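Local coordinates for protein DNA polymerase III, beta subunit (Thermotoga maritima, PDB 1VPK) that probably tethers DNA polymerase and other proteins to DNA and confers processivity, forming a ring-shaped head-to-tail homodimer around the duplex, at residues K23-I28 against T68-E73; F186-A191 against P253-V258; E199-L204 against V227-R232. All coordinates share one frame; numbering follows the deposited sequence.

Contact 1: residues K23-I28 against T68-E73; sequences KDKITI and TVNAAE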
# COMPACT_ATOMS: atom_id res chain seq x y z
N LYS A 23 -8.38 -20.85 -11.28
CA LYS A 23 -7.70 -19.78 -10.54
C LYS A 23 -6.41 -20.25 -9.84
O LYS A 23 -5.35 -19.62 -9.93
CB LYS A 23 -8.66 -19.23 -9.50
CG LYS A 23 -8.18 -17.95 -8.82
CD LYS A 23 -9.34 -17.29 -8.01
CE LYS A 23 -9.82 -18.14 -6.82
NZ LYS A 23 -10.87 -17.46 -5.96
N ASP A 24 -6.53 -21.36 -9.11
CA ASP A 24 -5.40 -21.99 -8.40
C ASP A 24 -4.25 -22.37 -9.36
O ASP A 24 -3.08 -22.05 -9.10
CB ASP A 24 -5.91 -23.22 -7.64
CG ASP A 24 -6.84 -22.85 -6.48
OD1 ASP A 24 -7.24 -21.66 -6.37
OD2 ASP A 24 -7.17 -23.76 -5.68
N LYS A 25 -4.55 -23.01 -10.48
CA LYS A 25 -3.49 -23.42 -11.43
C LYS A 25 -2.82 -22.26 -12.19
O LYS A 25 -1.60 -22.27 -12.43
CB LYS A 25 -4.01 -24.51 -12.39
CG LYS A 25 -4.45 -25.77 -11.63
CD LYS A 25 -3.18 -26.55 -11.13
CE LYS A 25 -3.45 -27.60 -10.06
NZ LYS A 25 -4.43 -28.66 -10.31
N ILE A 26 -3.61 -21.25 -12.56
CA ILE A 26 -3.07 -20.03 -13.15
C ILE A 26 -2.14 -19.34 -12.16
O ILE A 26 -1.04 -18.95 -12.51
CB ILE A 26 -4.21 -19.09 -13.62
CG1 ILE A 26 -4.91 -19.70 -14.85
CG2 ILE A 26 -3.73 -17.66 -13.83
CD1 ILE A 26 -4.13 -19.67 -16.06
N THR A 27 -2.61 -19.16 -10.92
CA THR A 27 -1.85 -18.51 -9.87
C THR A 27 -0.54 -19.23 -9.62
O THR A 27 0.52 -18.59 -9.49
CB THR A 27 -2.68 -18.47 -8.55
OG1 THR A 27 -3.85 -17.69 -8.80
CG2 THR A 27 -1.95 -17.80 -7.44
N ILE A 28 -0.61 -20.55 -9.55
CA ILE A 28 0.57 -21.34 -9.29
C ILE A 28 1.65 -21.20 -10.35
O ILE A 28 2.84 -21.13 -10.02
CB ILE A 28 0.22 -22.83 -9.13
CG1 ILE A 28 -0.44 -22.98 -7.79
CG2 ILE A 28 1.50 -23.73 -9.22
CD1 ILE A 28 -1.14 -24.30 -7.56
N THR A 68 -1.17 -29.58 -14.30
CA THR A 68 -2.28 -30.37 -14.81
C THR A 68 -3.58 -29.81 -14.17
O THR A 68 -3.68 -29.68 -12.95
CB THR A 68 -2.03 -31.83 -14.54
OG1 THR A 68 -0.83 -32.20 -15.23
CG2 THR A 68 -3.17 -32.71 -15.06
N VAL A 69 -4.54 -29.43 -15.03
CA VAL A 69 -5.79 -28.85 -14.57
C VAL A 69 -6.82 -29.98 -14.44
O VAL A 69 -7.04 -30.78 -15.37
CB VAL A 69 -6.29 -27.75 -15.53
CG1 VAL A 69 -7.49 -27.00 -14.92
CG2 VAL A 69 -5.18 -26.76 -15.80
N ASN A 70 -7.39 -30.10 -13.27
CA ASN A 70 -8.43 -31.11 -13.03
C ASN A 70 -9.79 -30.54 -13.40
O ASN A 70 -10.38 -29.83 -12.62
CB ASN A 70 -8.40 -31.52 -11.59
CG ASN A 70 -7.11 -32.16 -11.23
OD1 ASN A 70 -6.67 -33.10 -11.93
ND2 ASN A 70 -6.44 -31.66 -10.16
N ALA A 71 -10.22 -30.83 -14.62
CA ALA A 71 -11.52 -30.37 -15.16
C ALA A 71 -12.57 -31.46 -15.15
O ALA A 71 -12.27 -32.63 -15.01
CB ALA A 71 -11.33 -29.86 -16.57
N ALA A 72 -13.81 -31.04 -15.30
CA ALA A 72 -14.95 -31.93 -15.32
C ALA A 72 -15.20 -32.46 -16.72
O ALA A 72 -15.62 -33.59 -16.88
CB ALA A 72 -16.19 -31.15 -14.84
N GLU A 73 -15.02 -31.61 -17.72
CA GLU A 73 -15.21 -31.95 -19.13
C GLU A 73 -14.05 -31.35 -19.94
O GLU A 73 -13.71 -30.19 -19.78
CB GLU A 73 -16.56 -31.40 -19.66
CG GLU A 73 -17.76 -32.07 -19.00
CD GLU A 73 -19.08 -31.33 -19.14
OE1 GLU A 73 -19.19 -30.38 -19.95
OE2 GLU A 73 -20.03 -31.72 -18.40
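Lys25 meets Thr68, Val69 and Asn70, and it is the only residue of 23-28 that takes part. Lys25 CB lies 4.2 Å from Val69 CG2. The bend at chi2 (-74°) then carries the chain toward Thr68 O, and the bend at chi4 (55°) turns NZ onto it. Lys25 CD lies 3.7 Å from Thr68 O, and CE keeps much the same distance. At the tip, Lys25 NZ donates a hydrogen bond of 2.9 Å to Thr68 O. The donor lies nearly along the C=O axis, with a C=O...N angle of 162°. Asn70 ND2 stands 3.6 Å from Lys25 NZ, a near neighbour and not a bonded partner. The ammonium also forms salt bridges with Glu21 and Asp240, so two carboxylates and a carbonyl hold it. Glu21 also accepts from the backbone N of Asn70, which ties the loop to the same cluster. Such a setting would probably keep the lysine charged. Helix 19-29 is thereby fastened to the loop between strands 63-68 and 73-76, in the N-terminal domain. Val69 continues the packing onto strands 13-18 and 53-59, while Ile26 packs on strand 53-59 and on helix 87-91.

Contact 2: residues F186-A191 against P253-V258; sequences FRLALA and PDYKRV
Tyr255 OH is held by two groups, the carboxylate of Glu172 and the guanidinium of Arg179. These hydrogen bonds fix the far end of a side chain whose CB and ring meet two leucines of strand 187-194. The contact itself is apolar, with no hydrogen bond between the segments. Leu188 CD1 reaches Tyr255 CB at 3.5 Å. Leu188 CD1 is also about 4.0 Å from Tyr255 CG and Tyr255 CD1. Further along the ring, Leu190 CD1 meets Tyr255 CE1 at 3.8 Å. Each leucine crosses the tyrosine at about a right angle, and both methyls come in obliquely to the ring. Tyr255 CG sits between its backbone N and carbonyl carbon (chi1 65°), which lays the ring along the strand past both leucines. On one face of that ring, Lys256 CG lies 3.7 Å above the plane, toward the rim. Val258 adds a looser touch, its CG2 4.3 Å from Leu188 CD1. The short 3-10 segment 255-258, in the loop between strands 241-246 and 265-270, thus packs on strand 187-194. Leu188 and Val258 both lean on Ile371 of strand 368-372, and Leu188 and Tyr255 also touch Val181 of strand 177-183.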
# COMPACT_ATOMS: atom_id res chain seq x y z
N PHE A 186 25.94 -7.98 2.51
CA PHE A 186 25.86 -7.16 3.71
C PHE A 186 25.26 -7.96 4.87
O PHE A 186 25.54 -7.69 6.03
CB PHE A 186 24.99 -5.94 3.47
CG PHE A 186 25.56 -4.94 2.48
CD1 PHE A 186 26.66 -4.17 2.80
CD2 PHE A 186 24.94 -4.73 1.25
CE1 PHE A 186 27.15 -3.21 1.89
CE2 PHE A 186 25.41 -3.78 0.36
CZ PHE A 186 26.51 -3.03 0.67
N ARG A 187 24.38 -8.89 4.55
CA ARG A 187 23.72 -9.69 5.57
C ARG A 187 23.39 -11.06 4.99
O ARG A 187 23.48 -11.28 3.79
CB ARG A 187 22.47 -8.98 6.15
CG ARG A 187 21.60 -8.15 5.19
CD ARG A 187 20.70 -9.04 4.36
NE ARG A 187 19.89 -8.27 3.41
CZ ARG A 187 18.81 -7.56 3.70
NH1 ARG A 187 18.17 -6.93 2.74
NH2 ARG A 187 18.34 -7.50 4.92
N LEU A 188 23.05 -11.98 5.88
CA LEU A 188 22.88 -13.37 5.55
C LEU A 188 21.82 -13.96 6.47
O LEU A 188 21.72 -13.60 7.65
CB LEU A 188 24.22 -14.08 5.72
CG LEU A 188 24.23 -15.62 5.61
CD1 LEU A 188 25.58 -16.09 5.10
CD2 LEU A 188 23.97 -16.25 6.96
N ALA A 189 21.03 -14.84 5.90
CA ALA A 189 20.02 -15.60 6.62
C ALA A 189 20.28 -17.08 6.40
O ALA A 189 20.58 -17.49 5.28
CB ALA A 189 18.62 -15.26 6.11
N LEU A 190 20.14 -17.86 7.47
CA LEU A 190 20.33 -19.27 7.39
C LEU A 190 19.23 -20.02 8.15
O LEU A 190 18.95 -19.65 9.27
CB LEU A 190 21.69 -19.61 8.01
CG LEU A 190 22.20 -21.04 7.96
CD1 LEU A 190 23.73 -20.98 8.06
CD2 LEU A 190 21.64 -21.90 9.11
N ALA A 191 18.70 -21.08 7.55
CA ALA A 191 17.67 -21.92 8.16
C ALA A 191 18.08 -23.38 7.94
O ALA A 191 18.52 -23.76 6.83
CB ALA A 191 16.28 -21.65 7.47
N PRO A 253 29.24 -18.08 -2.29
CA PRO A 253 30.39 -17.78 -1.39
C PRO A 253 30.51 -18.74 -0.23
O PRO A 253 29.52 -19.32 0.21
CB PRO A 253 30.06 -16.42 -0.81
CG PRO A 253 29.08 -15.84 -1.68
CD PRO A 253 28.37 -16.91 -2.45
N ASP A 254 31.73 -18.84 0.29
CA ASP A 254 32.00 -19.63 1.49
C ASP A 254 31.53 -18.85 2.71
O ASP A 254 32.31 -18.25 3.43
CB ASP A 254 33.50 -19.97 1.57
CG ASP A 254 33.80 -21.01 2.61
OD1 ASP A 254 32.86 -21.47 3.29
OD2 ASP A 254 34.98 -21.38 2.77
N TYR A 255 30.22 -18.88 2.91
CA TYR A 255 29.54 -18.00 3.84
C TYR A 255 29.94 -18.29 5.30
O TYR A 255 29.90 -17.40 6.15
CB TYR A 255 28.01 -18.13 3.65
CG TYR A 255 27.48 -19.49 3.99
CD1 TYR A 255 27.09 -19.81 5.29
CD2 TYR A 255 27.39 -20.49 3.02
CE1 TYR A 255 26.63 -21.08 5.61
CE2 TYR A 255 26.96 -21.76 3.35
CZ TYR A 255 26.56 -22.03 4.63
OH TYR A 255 26.10 -23.26 4.96
N LYS A 256 30.35 -19.52 5.57
CA LYS A 256 30.75 -19.92 6.92
C LYS A 256 31.86 -19.02 7.51
O LYS A 256 31.91 -18.80 8.71
CB LYS A 256 31.16 -21.40 6.92
CG LYS A 256 29.96 -22.36 6.61
CD LYS A 256 30.34 -23.63 5.79
CE LYS A 256 29.13 -24.53 5.58
NZ LYS A 256 29.25 -25.44 4.42
N ARG A 257 32.67 -18.41 6.65
CA ARG A 257 33.70 -17.48 7.14
C ARG A 257 33.16 -16.18 7.73
O ARG A 257 33.88 -15.48 8.40
CB ARG A 257 34.66 -17.13 6.00
CG ARG A 257 35.43 -18.32 5.43
CD ARG A 257 35.69 -18.03 3.99
NE ARG A 257 36.68 -18.89 3.35
CZ ARG A 257 38.00 -18.67 3.40
NH1 ARG A 257 38.52 -17.64 4.09
NH2 ARG A 257 38.81 -19.51 2.78
N VAL A 258 31.90 -15.82 7.49
CA VAL A 258 31.34 -14.66 8.17
C VAL A 258 30.50 -15.02 9.40
O VAL A 258 29.95 -14.13 10.07
CB VAL A 258 30.52 -13.79 7.20
CG1 VAL A 258 31.31 -13.57 5.92
CG2 VAL A 258 29.10 -14.40 6.88

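Contact 3: residues E199-L204 against V227-R232; sequences EEASFL and VRYDGR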
# COMPACT_ATOMS: atom_id res chain seq x y z
N GLU A 199 21.03 -38.56 0.65
CA GLU A 199 22.34 -38.22 0.06
C GLU A 199 22.73 -36.77 0.23
O GLU A 199 21.88 -35.90 0.39
CB GLU A 199 22.33 -38.53 -1.44
CG GLU A 199 21.99 -39.99 -1.79
CD GLU A 199 23.05 -40.97 -1.36
OE1 GLU A 199 24.20 -40.53 -1.14
OE2 GLU A 199 22.74 -42.19 -1.25
N GLU A 200 24.02 -36.51 0.13
CA GLU A 200 24.53 -35.16 0.14
C GLU A 200 24.51 -34.51 -1.21
O GLU A 200 24.75 -35.16 -2.21
CB GLU A 200 25.96 -35.10 0.58
CG GLU A 200 26.03 -35.16 2.02
CD GLU A 200 27.44 -34.98 2.46
OE1 GLU A 200 28.16 -34.23 1.74
OE2 GLU A 200 27.76 -35.57 3.50
N ALA A 201 24.28 -33.21 -1.18
CA ALA A 201 24.15 -32.40 -2.39
C ALA A 201 24.04 -30.95 -2.04
O ALA A 201 23.64 -30.60 -0.92
CB ALA A 201 22.92 -32.83 -3.20
N SER A 202 24.38 -30.08 -2.99
CA SER A 202 24.13 -28.64 -2.85
C SER A 202 24.00 -27.99 -4.23
O SER A 202 24.51 -28.51 -5.23
CB SER A 202 25.25 -27.97 -2.03
OG SER A 202 26.44 -27.93 -2.79
N PHE A 203 23.25 -26.88 -4.29
CA PHE A 203 22.98 -26.15 -5.51
C PHE A 203 22.43 -24.75 -5.18
O PHE A 203 21.86 -24.52 -4.12
CB PHE A 203 21.99 -26.92 -6.38
CG PHE A 203 20.74 -27.38 -5.65
CD1 PHE A 203 19.63 -26.53 -5.52
CD2 PHE A 203 20.67 -28.68 -5.11
CE1 PHE A 203 18.48 -26.94 -4.86
CE2 PHE A 203 19.52 -29.12 -4.47
CZ PHE A 203 18.43 -28.26 -4.32
N LEU A 204 22.59 -23.83 -6.13
CA LEU A 204 22.04 -22.49 -6.02
C LEU A 204 20.85 -22.36 -6.97
O LEU A 204 20.95 -22.69 -8.15
CB LEU A 204 23.12 -21.49 -6.39
CG LEU A 204 22.79 -20.00 -6.34
CD1 LEU A 204 22.41 -19.50 -5.00
CD2 LEU A 204 23.95 -19.20 -6.90
N VAL A 227 11.36 -33.15 -4.12
CA VAL A 227 12.45 -32.39 -4.74
C VAL A 227 13.40 -33.38 -5.35
O VAL A 227 13.75 -34.34 -4.70
CB VAL A 227 13.22 -31.60 -3.69
CG1 VAL A 227 14.46 -30.92 -4.30
CG2 VAL A 227 12.26 -30.56 -3.00
N ARG A 228 13.83 -33.14 -6.57
CA ARG A 228 14.84 -33.98 -7.25
C ARG A 228 15.88 -33.11 -7.93
O ARG A 228 15.55 -32.12 -8.62
CB ARG A 228 14.22 -34.91 -8.29
CG ARG A 228 15.20 -35.98 -8.84
CD ARG A 228 14.47 -37.04 -9.70
NE ARG A 228 13.77 -36.42 -10.82
CZ ARG A 228 12.47 -36.10 -10.86
NH1 ARG A 228 11.67 -36.33 -9.81
NH2 ARG A 228 11.96 -35.51 -11.94
N TYR A 229 17.14 -33.48 -7.76
CA TYR A 229 18.24 -32.74 -8.31
C TYR A 229 19.07 -33.67 -9.17
O TYR A 229 19.49 -34.74 -8.69
CB TYR A 229 19.07 -32.18 -7.16
CG TYR A 229 20.42 -31.56 -7.54
CD1 TYR A 229 20.49 -30.54 -8.43
CD2 TYR A 229 21.61 -32.00 -6.95
CE1 TYR A 229 21.71 -29.96 -8.80
CE2 TYR A 229 22.86 -31.40 -7.30
CZ TYR A 229 22.88 -30.37 -8.22
OH TYR A 229 24.05 -29.75 -8.62
N ASP A 230 19.33 -33.28 -10.42
CA ASP A 230 20.11 -34.15 -11.34
C ASP A 230 21.50 -33.65 -11.72
O ASP A 230 22.15 -34.21 -12.59
CB ASP A 230 19.29 -34.52 -12.61
CG ASP A 230 19.00 -33.33 -13.51
OD1 ASP A 230 19.61 -32.25 -13.33
OD2 ASP A 230 18.10 -33.48 -14.38
N GLY A 231 21.97 -32.62 -11.03
CA GLY A 231 23.27 -32.01 -11.35
C GLY A 231 23.11 -30.75 -12.18
O GLY A 231 24.01 -29.93 -12.22
N ARG A 232 21.99 -30.61 -12.88
CA ARG A 232 21.76 -29.44 -13.72
C ARG A 232 20.45 -28.75 -13.44
O ARG A 232 20.38 -27.54 -13.58
CB ARG A 232 21.82 -29.80 -15.22
CG ARG A 232 23.17 -30.33 -15.67
CD ARG A 232 23.12 -31.81 -16.08
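Phe203 and Tyr229 meet where strands of two different sheets pack orthogonally in this subunit of the processivity ring. Strand 201-206 is the edge strand of one antiparallel sheet and strand 224-229 belongs to another, both strands within the central-domain range. Their segments 201-204 and 227-229 run at about a right angle (91°), with 9.6 Å between the axes, and side chains fill the gap. Phe203 CG lies between its backbone N and carbonyl carbon (chi1 50°). Tyr229 differs, with CG opposite the backbone N (chi1 170°). The two side chains run antiparallel alongside each other. Phe203 CD2 rests over the centre of the tyrosine ring, 3.7 Å above its plane. The ring planes are inclined at 35°. Closer to its backbone, Phe203 CB lies 3.9 Å from Tyr229 CE1. Ala201 CB comes obliquely to the same ring, 4.1 Å from Tyr229 CD2. Phe203 also stacks on Trp171 of the adjacent strand 168-174, which gives the ring a second aromatic partner. Beyond the tyrosine the chain turns back on itself. Asp230 OD1 accepts from Arg232 N at 2.9 Å in an Asx turn. Just after Tyr229, Gly231 N lies 3.5 Å above the plane of the Tyr229 ring, toward the rim, on the face opposite Phe203 CD2.

How the contacts relate
Contact 2 is the buried one, while contacts 1 and 3 are only partly buried. Contacts 2 and 3 reach the same large sheet, through the consecutive strands 187-194 and 201-206. Their nearest atoms are still about 7 Å apart. Contact 3 also reaches the eight-stranded sheet that runs from the N-terminal into the central domain. Contact 1 meets that sheet at the end of strand 63-68. Contacts 1 and 2 lie on opposite sides of the chain's centre, with their own centres 39 Å apart. The chemistry differs accordingly. A charged side chain ties helix to loop in contact 1. Methyl groups and a tyrosine fill contact 2, and aromatic rings fill contact 3.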